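PDB 4JGW: Ral guanine nucleotide dissociation stimulator-like 2, which probably acts as a guanine nucleotide exchange factor and putative effector of Ras or Rap, associating with GTP-bound Rap1A and H-Ras in vitro. Local coordinates for residues 194-199 with 288-293; 209-214 with 304-309; 259-264 with 314-319; 204-209 with 295-300. One frame throughout, in Å; residues are numbered along the deposited sequence.

Interaction 1. Residues 194-199 with 288-293; sequences DPTDVL and ARLLEK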
loop_
_atom_site.group_PDB
_atom_site.type_symbol
_atom_site.label_atom_id
_atom_site.label_comp_id
_atom_site.label_asym_id
_atom_site.label_seq_id
_atom_site.Cartn_x
_atom_site.Cartn_y
_atom_site.Cartn_z
ATOM N N ASP A 194 -6.561 8.165 31.033
ATOM C CA ASP A 194 -5.490 7.524 31.784
ATOM C C ASP A 194 -4.884 6.429 30.903
ATOM O O ASP A 194 -5.574 5.472 30.547
ATOM C CB ASP A 194 -6.042 6.940 33.094
ATOM C CG ASP A 194 -4.957 6.365 34.007
ATOM O OD1 ASP A 194 -3.822 6.105 33.549
ATOM O OD2 ASP A 194 -5.252 6.159 35.203
ATOM N N PRO A 195 -3.597 6.576 30.535
ATOM C CA PRO A 195 -2.945 5.581 29.683
ATOM C C PRO A 195 -2.862 4.198 30.335
ATOM O O PRO A 195 -2.903 3.187 29.631
ATOM C CB PRO A 195 -1.545 6.166 29.457
ATOM C CG PRO A 195 -1.337 7.129 30.578
ATOM C CD PRO A 195 -2.689 7.691 30.870
ATOM N N THR A 196 -2.773 4.162 31.666
ATOM C CA THR A 196 -2.698 2.902 32.415
ATOM C C THR A 196 -4.032 2.135 32.451
ATOM O O THR A 196 -4.090 1.013 32.955
ATOM C CB THR A 196 -2.159 3.103 33.864
ATOM O OG1 THR A 196 -3.149 3.746 34.675
ATOM C CG2 THR A 196 -0.878 3.934 33.870
ATOM N N ASP A 197 -5.091 2.740 31.911
ATOM C CA ASP A 197 -6.408 2.099 31.832
ATOM C C ASP A 197 -6.488 0.982 30.792
ATOM O O ASP A 197 -7.537 0.358 30.625
ATOM C CB ASP A 197 -7.512 3.132 31.574
ATOM C CG ASP A 197 -8.047 3.759 32.853
ATOM O OD1 ASP A 197 -7.716 3.278 33.959
ATOM O OD2 ASP A 197 -8.815 4.738 32.746
ATOM N N VAL A 198 -5.378 0.736 30.094
ATOM C CA VAL A 198 -5.255 -0.422 29.205
ATOM C C VAL A 198 -5.563 -1.715 29.977
ATOM O O VAL A 198 -6.056 -2.688 29.403
ATOM C CB VAL A 198 -3.852 -0.483 28.523
ATOM C CG1 VAL A 198 -2.736 -0.666 29.549
ATOM C CG2 VAL A 198 -3.800 -1.581 27.464
ATOM N N LEU A 199 -5.295 -1.686 31.283
ATOM C CA LEU A 199 -5.535 -2.811 32.190
ATOM C C LEU A 199 -7.019 -3.107 32.404
ATOM O O LEU A 199 -7.387 -4.232 32.731
ATOM C CB LEU A 199 -4.868 -2.545 33.548
ATOM C CG LEU A 199 -3.341 -2.436 33.629
ATOM C CD1 LEU A 199 -2.919 -1.910 34.991
ATOM C CD2 LEU A 199 -2.655 -3.771 33.333
ATOM N N ALA A 288 5.329 -3.842 35.650
ATOM C CA ALA A 288 5.457 -5.129 34.968
ATOM C C ALA A 288 4.106 -5.638 34.472
ATOM O O ALA A 288 4.027 -6.267 33.417
ATOM C CB ALA A 288 6.104 -6.153 35.878
ATOM N N ARG A 289 3.052 -5.359 35.236
ATOM C CA ARG A 289 1.691 -5.746 34.862
ATOM C C ARG A 289 1.236 -5.040 33.585
ATOM O O ARG A 289 0.505 -5.615 32.777
ATOM C CB ARG A 289 0.713 -5.478 36.015
ATOM C CG ARG A 289 1.014 -6.278 37.285
ATOM C CD ARG A 289 0.889 -7.782 37.045
ATOM N NE ARG A 289 1.909 -8.551 37.761
ATOM C CZ ARG A 289 2.021 -9.880 37.721
ATOM N NH1 ARG A 289 1.179 -10.609 36.998
ATOM N NH2 ARG A 289 2.981 -10.486 38.408
ATOM N N LEU A 290 1.684 -3.797 33.413
ATOM C CA LEU A 290 1.441 -3.037 32.192
ATOM C C LEU A 290 2.237 -3.603 31.015
ATOM O O LEU A 290 1.711 -3.715 29.909
ATOM C CB LEU A 290 1.755 -1.555 32.407
ATOM C CG LEU A 290 0.744 -0.774 33.256
ATOM C CD1 LEU A 290 1.412 0.395 33.959
ATOM C CD2 LEU A 290 -0.437 -0.298 32.421
ATOM N N LEU A 291 3.495 -3.965 31.264
ATOM C CA LEU A 291 4.328 -4.622 30.253
ATOM C C LEU A 291 3.698 -5.940 29.804
ATOM O O LEU A 291 3.560 -6.190 28.606
ATOM C CB LEU A 291 5.745 -4.873 30.781
ATOM C CG LEU A 291 6.693 -3.688 30.998
ATOM C CD1 LEU A 291 7.902 -4.129 31.811
ATOM C CD2 LEU A 291 7.134 -3.067 29.679
ATOM N N GLU A 292 3.308 -6.763 30.779
ATOM C CA GLU A 292 2.633 -8.039 30.534
ATOM C C GLU A 292 1.337 -7.852 29.745
ATOM O O GLU A 292 1.024 -8.647 28.857
ATOM C CB GLU A 292 2.343 -8.756 31.859
ATOM C CG GLU A 292 3.579 -9.350 32.542
ATOM C CD GLU A 292 3.407 -9.546 34.048
ATOM O OE1 GLU A 292 2.267 -9.451 34.554
ATOM O OE2 GLU A 292 4.424 -9.797 34.730
ATOM N N LYS A 293 0.597 -6.793 30.071
ATOM C CA LYS A 293 -0.655 -6.476 29.390
ATOM C C LYS A 293 -0.451 -6.173 27.904
ATOM O O LYS A 293 -1.160 -6.717 27.054
ATOM C CB LYS A 293 -1.364 -5.304 30.077
ATOM C CG LYS A 293 -2.753 -4.993 29.526
ATOM C CD LYS A 293 -3.724 -6.129 29.809
ATOM C CE LYS A 293 -5.108 -5.803 29.306
ATOM N NZ LYS A 293 -6.141 -6.546 30.074
#
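Leu199 and Leu290 meet with their side chains crossed at about a right angle, the branch carbon CG of Leu199 lying 3.8 Å from CD2 of Leu290. That one methyl, Leu290 CD2, is the common point of the apolar contact: CG1 of Val198, whose side chain crosses the leucine obliquely, comes within 3.7 Å of it, and CA of Thr196 within 3.9 Å. Leu199 also turns its CD2 methyl to the helix, where it lies 3.8 Å from CB of Lys293 and close to the carbonyl oxygen of Arg289. Lys293 runs past Val198 in the opposite direction. Its CG stands anti to the backbone N (chi1 -174°), and the chain bends at chi2 (66°), which sets CD; further out, CE lies 3.3 Å from Val198 O, and NZ continues to a hydrogen bond with the carbonyl oxygen of Phe201. The pairing lays the 3-10 segment that starts at Pro195 against helix 284-303 of the CDC25-homology fold. The segment is preceded by an Asx turn, in which Asp194 OD1 accepts from Thr196 N at 2.9 Å and from Thr196 OG1 at 2.7 Å, both from the same face of the carboxylate plane. Arg280 makes a salt bridge to that same oxygen, and Trp450 of helix 445-453 packs on Val198.

Interaction 2. Residues 209-214 with 304-309; sequences QLTLLD and LRNFSS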
loop_
_atom_site.group_PDB
_atom_site.type_symbol
_atom_site.label_atom_id
_atom_site.label_comp_id
_atom_site.label_asym_id
_atom_site.label_seq_id
_atom_site.Cartn_x
_atom_site.Cartn_y
_atom_site.Cartn_z
ATOM N N GLN A 209 -9.988 -4.080 18.616
ATOM C CA GLN A 209 -10.298 -2.669 18.451
ATOM C C GLN A 209 -9.170 -1.925 17.738
ATOM O O GLN A 209 -9.425 -1.036 16.924
ATOM C CB GLN A 209 -10.593 -2.051 19.818
ATOM C CG GLN A 209 -11.854 -1.199 19.880
ATOM C CD GLN A 209 -13.075 -1.833 19.216
ATOM O OE1 GLN A 209 -13.866 -1.134 18.600
ATOM N NE2 GLN A 209 -13.230 -3.148 19.344
ATOM N N LEU A 210 -7.929 -2.293 18.046
ATOM C CA LEU A 210 -6.771 -1.764 17.330
ATOM C C LEU A 210 -6.800 -2.207 15.865
ATOM O O LEU A 210 -6.468 -1.432 14.972
ATOM C CB LEU A 210 -5.459 -2.201 17.996
ATOM C CG LEU A 210 -5.077 -1.622 19.365
ATOM C CD1 LEU A 210 -3.768 -2.226 19.838
ATOM C CD2 LEU A 210 -4.975 -0.100 19.334
ATOM N N THR A 211 -7.219 -3.452 15.637
ATOM C CA THR A 211 -7.309 -4.021 14.293
ATOM C C THR A 211 -8.405 -3.359 13.450
ATOM O O THR A 211 -8.215 -3.138 12.254
ATOM C CB THR A 211 -7.496 -5.554 14.338
ATOM O OG1 THR A 211 -6.492 -6.128 15.181
ATOM C CG2 THR A 211 -7.371 -6.161 12.947
ATOM N N LEU A 212 -9.532 -3.028 14.081
ATOM C CA LEU A 212 -10.615 -2.309 13.404
ATOM C C LEU A 212 -10.133 -0.974 12.834
ATOM O O LEU A 212 -10.448 -0.632 11.695
ATOM C CB LEU A 212 -11.795 -2.082 14.354
ATOM C CG LEU A 212 -13.121 -1.609 13.750
ATOM C CD1 LEU A 212 -13.843 -2.745 13.027
ATOM C CD2 LEU A 212 -14.013 -1.020 14.828
ATOM N N LEU A 213 -9.369 -0.231 13.632
ATOM C CA LEU A 213 -8.813 1.049 13.201
ATOM C C LEU A 213 -7.738 0.866 12.127
ATOM O O LEU A 213 -7.724 1.594 11.131
ATOM C CB LEU A 213 -8.253 1.829 14.396
ATOM C CG LEU A 213 -9.233 2.339 15.462
ATOM C CD1 LEU A 213 -8.491 2.669 16.748
ATOM C CD2 LEU A 213 -10.030 3.547 14.976
ATOM N N ASP A 214 -6.851 -0.108 12.333
ATOM C CA ASP A 214 -5.790 -0.421 11.375
ATOM C C ASP A 214 -6.338 -0.923 10.040
ATOM O O ASP A 214 -5.834 -0.540 8.979
ATOM C CB ASP A 214 -4.821 -1.461 11.949
ATOM C CG ASP A 214 -3.967 -0.915 13.078
ATOM O OD1 ASP A 214 -3.655 0.297 13.083
ATOM O OD2 ASP A 214 -3.601 -1.711 13.966
ATOM N N LEU A 304 -4.932 -12.320 15.365
ATOM C CA LEU A 304 -5.828 -11.669 14.413
ATOM C C LEU A 304 -5.123 -11.317 13.101
ATOM O O LEU A 304 -5.747 -10.783 12.183
ATOM C CB LEU A 304 -6.434 -10.404 15.027
ATOM C CG LEU A 304 -7.505 -10.556 16.111
ATOM C CD1 LEU A 304 -7.756 -9.214 16.766
ATOM C CD2 LEU A 304 -8.801 -11.135 15.549
ATOM N N ARG A 305 -3.827 -11.621 13.029
ATOM C CA ARG A 305 -2.984 -11.315 11.865
ATOM C C ARG A 305 -2.863 -9.809 11.588
ATOM O O ARG A 305 -2.722 -9.386 10.437
ATOM C CB ARG A 305 -3.454 -12.074 10.615
ATOM C CG ARG A 305 -3.312 -13.591 10.701
ATOM C CD ARG A 305 -3.597 -14.249 9.353
ATOM N NE ARG A 305 -2.627 -13.842 8.332
ATOM C CZ ARG A 305 -2.683 -14.187 7.048
ATOM N NH1 ARG A 305 -3.665 -14.960 6.597
ATOM N NH2 ARG A 305 -1.749 -13.757 6.210
ATOM N N ASN A 306 -2.926 -9.011 12.652
ATOM C CA ASN A 306 -2.676 -7.579 12.557
ATOM C C ASN A 306 -1.211 -7.311 12.884
ATOM O O ASN A 306 -0.861 -6.963 14.015
ATOM C CB ASN A 306 -3.614 -6.795 13.485
ATOM C CG ASN A 306 -3.390 -5.283 13.424
ATOM O OD1 ASN A 306 -2.629 -4.776 12.596
ATOM N ND2 ASN A 306 -4.065 -4.558 14.308
ATOM N N PHE A 307 -0.358 -7.490 11.879
ATOM C CA PHE A 307 1.086 -7.350 12.056
ATOM C C PHE A 307 1.525 -5.891 12.168
ATOM O O PHE A 307 2.639 -5.610 12.609
ATOM C CB PHE A 307 1.845 -8.084 10.945
ATOM C CG PHE A 307 1.573 -9.564 10.910
ATOM C CD1 PHE A 307 0.653 -10.094 10.007
ATOM C CD2 PHE A 307 2.223 -10.425 11.787
ATOM C CE1 PHE A 307 0.390 -11.465 9.976
ATOM C CE2 PHE A 307 1.969 -11.799 11.762
ATOM C CZ PHE A 307 1.048 -12.318 10.854
ATOM N N SER A 308 0.643 -4.972 11.775
ATOM C CA SER A 308 0.887 -3.545 11.948
ATOM C C SER A 308 0.957 -3.167 13.432
ATOM O O SER A 308 1.913 -2.519 13.868
ATOM C CB SER A 308 -0.189 -2.721 11.238
ATOM O OG SER A 308 0.087 -1.336 11.347
ATOM N N SER A 309 -0.048 -3.578 14.205
ATOM C CA SER A 309 -0.068 -3.284 15.640
ATOM C C SER A 309 0.856 -4.190 16.454
ATOM O O SER A 309 1.338 -3.785 17.514
ATOM C CB SER A 309 -1.489 -3.288 16.198
ATOM O OG SER A 309 -2.080 -2.011 16.032
HETATM O O HOH W 1 -0.766 0.119 13.769
#
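Three hydrogen bonds join Asn306 and Ser309 to Thr211 and Asp214, two of them ending on one carboxylate oxygen. Asp214 OD2 accepts from Asn306 ND2 at 2.9 Å through its anti lone pair, in the plane of the amide and nearly straight (168°). Ser309 OG donates to the same OD2 at 2.6 Å, on the syn lone pair. The second amide bond runs from Asn306 ND2 to Thr211 OG1 at 3.0 Å, with the hydroxyl oxygen tilted 22° out of the amide plane; OG1 is also bonded to the carbonyl oxygen of Ala207. Two acceptors thus fix the rotation of the amide, whose plane stands 72° from that of the carboxylate.

Water supplies a further link, donating to Asp214 OD1 at 3.0 Å and bonded to Ser308 OG. Carbon packing is slight: Thr211 CG2 lies 3.8 Å from Asn306 CB, and the Leu304 CD1 methyl rests 3.7 Å from Thr211 OG1.

Within 304-309, Asn306 OD1 accepts from Ser309 N at 3.3 Å. The site is therefore a helix end followed by a helix start, a Schellman motif at Arg305 and an Asn306 N-cap opening helix 307-318, bonded through Asn306 and Ser309 to helix 203-219 in the CDC25-homology domain.

Interaction 3. Residues 259-264 with 314-319; sequences AVVSSV and VSALQS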
loop_
_atom_site.group_PDB
_atom_site.type_symbol
_atom_site.label_atom_id
_atom_site.label_comp_id
_atom_site.label_asym_id
_atom_site.label_seq_id
_atom_site.Cartn_x
_atom_site.Cartn_y
_atom_site.Cartn_z
ATOM N N ALA A 259 1.054 5.028 22.669
ATOM C CA ALA A 259 0.198 4.580 23.768
ATOM C C ALA A 259 0.907 3.579 24.679
ATOM O O ALA A 259 0.769 3.647 25.902
ATOM C CB ALA A 259 -1.094 3.991 23.234
ATOM N N VAL A 260 1.666 2.662 24.077
ATOM C CA VAL A 260 2.414 1.644 24.823
ATOM C C VAL A 260 3.496 2.291 25.689
ATOM O O VAL A 260 3.571 2.029 26.890
ATOM C CB VAL A 260 3.052 0.578 23.888
ATOM C CG1 VAL A 260 3.810 -0.465 24.698
ATOM C CG2 VAL A 260 1.993 -0.097 23.031
ATOM N N VAL A 261 4.320 3.135 25.070
ATOM C CA VAL A 261 5.374 3.872 25.771
ATOM C C VAL A 261 4.781 4.695 26.920
ATOM O O VAL A 261 5.261 4.632 28.054
ATOM C CB VAL A 261 6.168 4.788 24.799
ATOM C CG1 VAL A 261 7.122 5.701 25.558
ATOM C CG2 VAL A 261 6.936 3.954 23.774
ATOM N N SER A 262 3.718 5.437 26.613
ATOM C CA SER A 262 3.048 6.322 27.564
ATOM C C SER A 262 2.484 5.585 28.787
ATOM O O SER A 262 2.695 6.017 29.926
ATOM C CB SER A 262 1.944 7.108 26.848
ATOM O OG SER A 262 1.269 7.986 27.730
ATOM N N SER A 263 1.788 4.473 28.550
ATOM C CA SER A 263 1.133 3.723 29.627
ATOM C C SER A 263 2.122 2.981 30.520
ATOM O O SER A 263 1.955 2.955 31.741
ATOM C CB SER A 263 0.084 2.756 29.072
ATOM O OG SER A 263 0.678 1.591 28.541
ATOM N N VAL A 264 3.141 2.383 29.904
ATOM C CA VAL A 264 4.208 1.705 30.641
ATOM C C VAL A 264 4.937 2.695 31.556
ATOM O O VAL A 264 5.264 2.369 32.698
ATOM C CB VAL A 264 5.198 0.976 29.687
ATOM C CG1 VAL A 264 6.482 0.589 30.407
ATOM C CG2 VAL A 264 4.541 -0.261 29.087
ATOM N N VAL A 314 5.541 -4.074 19.782
ATOM C CA VAL A 314 6.854 -4.686 19.989
ATOM C C VAL A 314 8.009 -3.677 19.850
ATOM O O VAL A 314 8.964 -3.724 20.627
ATOM C CB VAL A 314 7.062 -5.949 19.096
ATOM C CG1 VAL A 314 7.524 -5.582 17.690
ATOM C CG2 VAL A 314 8.049 -6.909 19.739
ATOM N N SER A 315 7.907 -2.760 18.885
ATOM C CA SER A 315 8.939 -1.740 18.686
ATOM C C SER A 315 8.925 -0.715 19.816
ATOM O O SER A 315 9.974 -0.205 20.213
ATOM C CB SER A 315 8.791 -1.049 17.327
ATOM O OG SER A 315 7.593 -0.294 17.252
ATOM N N ALA A 316 7.729 -0.426 20.325
ATOM C CA ALA A 316 7.561 0.442 21.489
ATOM C C ALA A 316 8.191 -0.170 22.740
ATOM O O ALA A 316 8.804 0.536 23.537
ATOM C CB ALA A 316 6.091 0.735 21.721
ATOM N N LEU A 317 8.041 -1.484 22.900
ATOM C CA LEU A 317 8.595 -2.199 24.049
ATOM C C LEU A 317 10.105 -2.441 23.939
ATOM O O LEU A 317 10.776 -2.651 24.952
ATOM C CB LEU A 317 7.855 -3.523 24.274
ATOM C CG LEU A 317 6.409 -3.473 24.786
ATOM C CD1 LEU A 317 5.823 -4.875 24.850
ATOM C CD2 LEU A 317 6.312 -2.799 26.147
ATOM N N GLN A 318 10.623 -2.411 22.710
ATOM C CA GLN A 318 12.060 -2.552 22.453
ATOM C C GLN A 318 12.767 -1.199 22.479
ATOM O O GLN A 318 13.999 -1.131 22.530
ATOM C CB GLN A 318 12.301 -3.222 21.099
ATOM C CG GLN A 318 12.052 -4.723 21.076
ATOM C CD GLN A 318 12.199 -5.315 19.682
ATOM O OE1 GLN A 318 11.696 -4.762 18.702
ATOM N NE2 GLN A 318 12.890 -6.445 19.591
ATOM N N SER A 319 11.969 -0.132 22.438
ATOM C CA SER A 319 12.451 1.246 22.417
ATOM C C SER A 319 13.309 1.573 23.642
ATOM O O SER A 319 13.085 1.028 24.728
ATOM C CB SER A 319 11.257 2.200 22.344
ATOM O OG SER A 319 11.657 3.509 21.996
#
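Val260 and Val261 meet Ala316 and Leu317 without any ring or planar side chain between them, so no ring face or edge is involved and the side-chain contact is made by methyl and methine groups. The nearest thing to a flat group is the peptide carbonyl of Ala316, the one polar group touched, whose oxygen lies 3.9 Å from CG2 of Val261. Ala316 is the central residue: its CB is 3.7 Å from CB of Val260 and 3.9 Å from CG2 of Val261, so one methyl touches both consecutive valines. The small side chain is consistent with the approach of the backbones there, where the CA atoms of Val261 and Ala316 are 5.9 Å apart. Beside it, Val260 and Leu317 cross at about a right angle. CG1 of Val260, anti to the backbone N (chi1 -180°), lies 3.7 Å from CD2 of Leu317, and the same CD2 is 4.3 Å from CG2 of Val264, one turn further along. The axes of the two short helical segments pass 8.9 Å apart, their N-to-C directions 45° apart (signed crossing angle -45°), in the mainly helical CDC25-homology domain. Helix 244-264 here meets helix 307-318 near the C-terminal ends of both. Helix 284-303 closes one flank, with Trp294 on Val260 and hydrogen-bonded to Ser263 OG, and with Leu291 on both Val264 and Leu317. Ile322 of helix 320-323 touches Val261, Val264 and Leu317, and Phe340 of helix 334-344 packs on Leu317.

Interaction 4. Residues 204-209 with 295-300; sequences DHLAEQ and IRVAEE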
loop_
_atom_site.group_PDB
_atom_site.type_symbol
_atom_site.label_atom_id
_atom_site.label_comp_id
_atom_site.label_asym_id
_atom_site.label_seq_id
_atom_site.Cartn_x
_atom_site.Cartn_y
_atom_site.Cartn_z
ATOM N N ASP A 204 -7.759 -9.314 24.226
ATOM C CA ASP A 204 -8.315 -9.690 22.928
ATOM C C ASP A 204 -9.237 -8.603 22.374
ATOM O O ASP A 204 -9.237 -8.344 21.171
ATOM C CB ASP A 204 -9.027 -11.051 22.991
ATOM C CG ASP A 204 -10.074 -11.124 24.093
ATOM O OD1 ASP A 204 -9.762 -10.760 25.250
ATOM O OD2 ASP A 204 -11.208 -11.564 23.801
ATOM N N HIS A 205 -9.997 -7.956 23.257
ATOM C CA HIS A 205 -10.872 -6.849 22.862
ATOM C C HIS A 205 -10.072 -5.640 22.385
ATOM O O HIS A 205 -10.440 -4.992 21.404
ATOM C CB HIS A 205 -11.803 -6.436 24.008
ATOM C CG HIS A 205 -12.857 -7.448 24.335
ATOM N ND1 HIS A 205 -13.480 -7.498 25.564
ATOM C CD2 HIS A 205 -13.398 -8.449 23.600
ATOM C CE1 HIS A 205 -14.361 -8.482 25.571
ATOM N NE2 HIS A 205 -14.329 -9.077 24.391
ATOM N N LEU A 206 -8.982 -5.343 23.090
ATOM C CA LEU A 206 -8.086 -4.254 22.715
ATOM C C LEU A 206 -7.485 -4.505 21.335
ATOM O O LEU A 206 -7.491 -3.618 20.485
ATOM C CB LEU A 206 -6.984 -4.070 23.764
ATOM C CG LEU A 206 -7.416 -3.511 25.124
ATOM C CD1 LEU A 206 -6.470 -3.964 26.234
ATOM C CD2 LEU A 206 -7.540 -1.991 25.095
ATOM N N ALA A 207 -6.996 -5.723 21.117
ATOM C CA ALA A 207 -6.442 -6.130 19.826
ATOM C C ALA A 207 -7.471 -5.991 18.703
ATOM O O ALA A 207 -7.177 -5.401 17.660
ATOM C CB ALA A 207 -5.919 -7.553 19.896
ATOM N N GLU A 208 -8.675 -6.517 18.937
ATOM C CA GLU A 208 -9.788 -6.404 17.986
ATOM C C GLU A 208 -10.087 -4.954 17.621
ATOM O O GLU A 208 -10.391 -4.640 16.468
ATOM C CB GLU A 208 -11.051 -7.058 18.556
ATOM C CG GLU A 208 -11.038 -8.577 18.518
ATOM C CD GLU A 208 -12.122 -9.209 19.383
ATOM O OE1 GLU A 208 -13.013 -8.487 19.886
ATOM O OE2 GLU A 208 -12.082 -10.442 19.561
ATOM N N GLN A 209 -9.988 -4.080 18.616
ATOM C CA GLN A 209 -10.298 -2.669 18.451
ATOM C C GLN A 209 -9.170 -1.925 17.738
ATOM O O GLN A 209 -9.425 -1.036 16.924
ATOM C CB GLN A 209 -10.593 -2.051 19.818
ATOM C CG GLN A 209 -11.854 -1.199 19.880
ATOM C CD GLN A 209 -13.075 -1.833 19.216
ATOM O OE1 GLN A 209 -13.866 -1.134 18.600
ATOM N NE2 GLN A 209 -13.230 -3.148 19.344
ATOM N N ILE A 295 2.222 -6.907 26.071
ATOM C CA ILE A 295 2.757 -8.124 25.457
ATOM C C ILE A 295 1.608 -9.021 24.990
ATOM O O ILE A 295 1.625 -9.531 23.866
ATOM C CB ILE A 295 3.697 -8.900 26.429
ATOM C CG1 ILE A 295 5.039 -8.174 26.573
ATOM C CG2 ILE A 295 3.931 -10.331 25.948
ATOM C CD1 ILE A 295 5.876 -8.622 27.765
ATOM N N ARG A 296 0.614 -9.193 25.859
ATOM C CA ARG A 296 -0.555 -10.013 25.562
ATOM C C ARG A 296 -1.426 -9.389 24.469
ATOM O O ARG A 296 -1.980 -10.103 23.634
ATOM C CB ARG A 296 -1.365 -10.267 26.840
ATOM C CG ARG A 296 -2.666 -11.047 26.648
ATOM C CD ARG A 296 -2.449 -12.454 26.095
ATOM N NE ARG A 296 -1.670 -13.299 26.998
ATOM C CZ ARG A 296 -2.165 -13.919 28.066
ATOM N NH1 ARG A 296 -3.447 -13.790 28.387
ATOM N NH2 ARG A 296 -1.371 -14.666 28.818
ATOM N N VAL A 297 -1.539 -8.063 24.480
ATOM C CA VAL A 297 -2.253 -7.334 23.428
ATOM C C VAL A 297 -1.571 -7.547 22.073
ATOM O O VAL A 297 -2.243 -7.763 21.060
ATOM C CB VAL A 297 -2.378 -5.823 23.752
ATOM C CG1 VAL A 297 -2.861 -5.033 22.534
ATOM C CG2 VAL A 297 -3.322 -5.609 24.924
ATOM N N ALA A 298 -0.240 -7.496 22.070
ATOM C CA ALA A 298 0.550 -7.761 20.870
ATOM C C ALA A 298 0.337 -9.189 20.388
ATOM O O ALA A 298 0.233 -9.432 19.187
ATOM C CB ALA A 298 2.025 -7.501 21.131
ATOM N N GLU A 299 0.264 -10.125 21.331
ATOM C CA GLU A 299 0.005 -11.529 21.020
ATOM C C GLU A 299 -1.391 -11.736 20.414
ATOM O O GLU A 299 -1.550 -12.506 19.464
ATOM C CB GLU A 299 0.223 -12.403 22.263
ATOM C CG GLU A 299 -0.058 -13.898 22.088
ATOM C CD GLU A 299 0.920 -14.617 21.160
ATOM O OE1 GLU A 299 1.830 -13.979 20.585
ATOM O OE2 GLU A 299 0.766 -15.845 20.997
ATOM N N GLU A 300 -2.386 -11.032 20.950
ATOM C CA GLU A 300 -3.757 -11.114 20.431
ATOM C C GLU A 300 -3.897 -10.458 19.054
ATOM O O GLU A 300 -4.725 -10.881 18.241
ATOM C CB GLU A 300 -4.762 -10.514 21.418
ATOM C CG GLU A 300 -4.876 -11.256 22.752
ATOM C CD GLU A 300 -5.659 -12.563 22.667
ATOM O OE1 GLU A 300 -6.256 -12.860 21.608
ATOM O OE2 GLU A 300 -5.678 -13.297 23.677
#
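Glu300 bends at chi2 (-76°), which turns its CD back over the Asp204 backbone to 3.7 Å from Asp204 CB. Asp204 has CG between its backbone N and carbonyl carbon (chi1 53°). Its OD1 is 5.1 Å from Glu300 OE2, so the charged atoms do not touch, although two like charges at this distance would probably raise each other's proton affinity somewhat. The touch between these two residues is therefore made by the carbon CB of Asp204 against the carboxylate end, with OE1 of Glu300 at 3.6 Å.

Further in, CB of Ala207 lies 3.5 Å from CB of Glu300 and 3.9 Å from the carbonyl oxygen of Val297. Leu206 and Val297 cross at about a right angle, CD1 of the leucine being 3.8 Å from CG2 of the valine. No hydrogen bond links the segments. Leu206 also touches Ile447 and Trp450 of helix 445-453.

The segment axes approach to 8.1 Å at a crossing angle of -56°, and the alanine methyl, set against the other helix's backbone, goes with that close approach. The crossing joins helices 203-219 and 284-303 in the mainly helical CDC25-homology domain.

How the interactions relate
Seven of the eight segments belong to helices 203-219, 244-264, 284-303 and 307-318 or the turn leading into the last; 194-199 lies in the loop before the first. Interactions 2 and 4 lie closest, with centres 8 Å apart; they follow each other along helix 203-219, share Gln209, and touch where Leu304 CD1 comes 3.6 Å from Glu208 N. Interactions 1 and 4 both use helix 284-303, their centres 12 Å apart, and Leu206 CD1 bridges them at 3.4 Å from Val198 O. From that helix, Leu291 CD2 reaches Leu317 CD2 of interaction 3 at 3.6 Å, and Ile295 CG1 reaches Leu317 CD1 at 3.8 Å. Interactions 1 and 2 do not touch (nearest atoms about 8 Å apart).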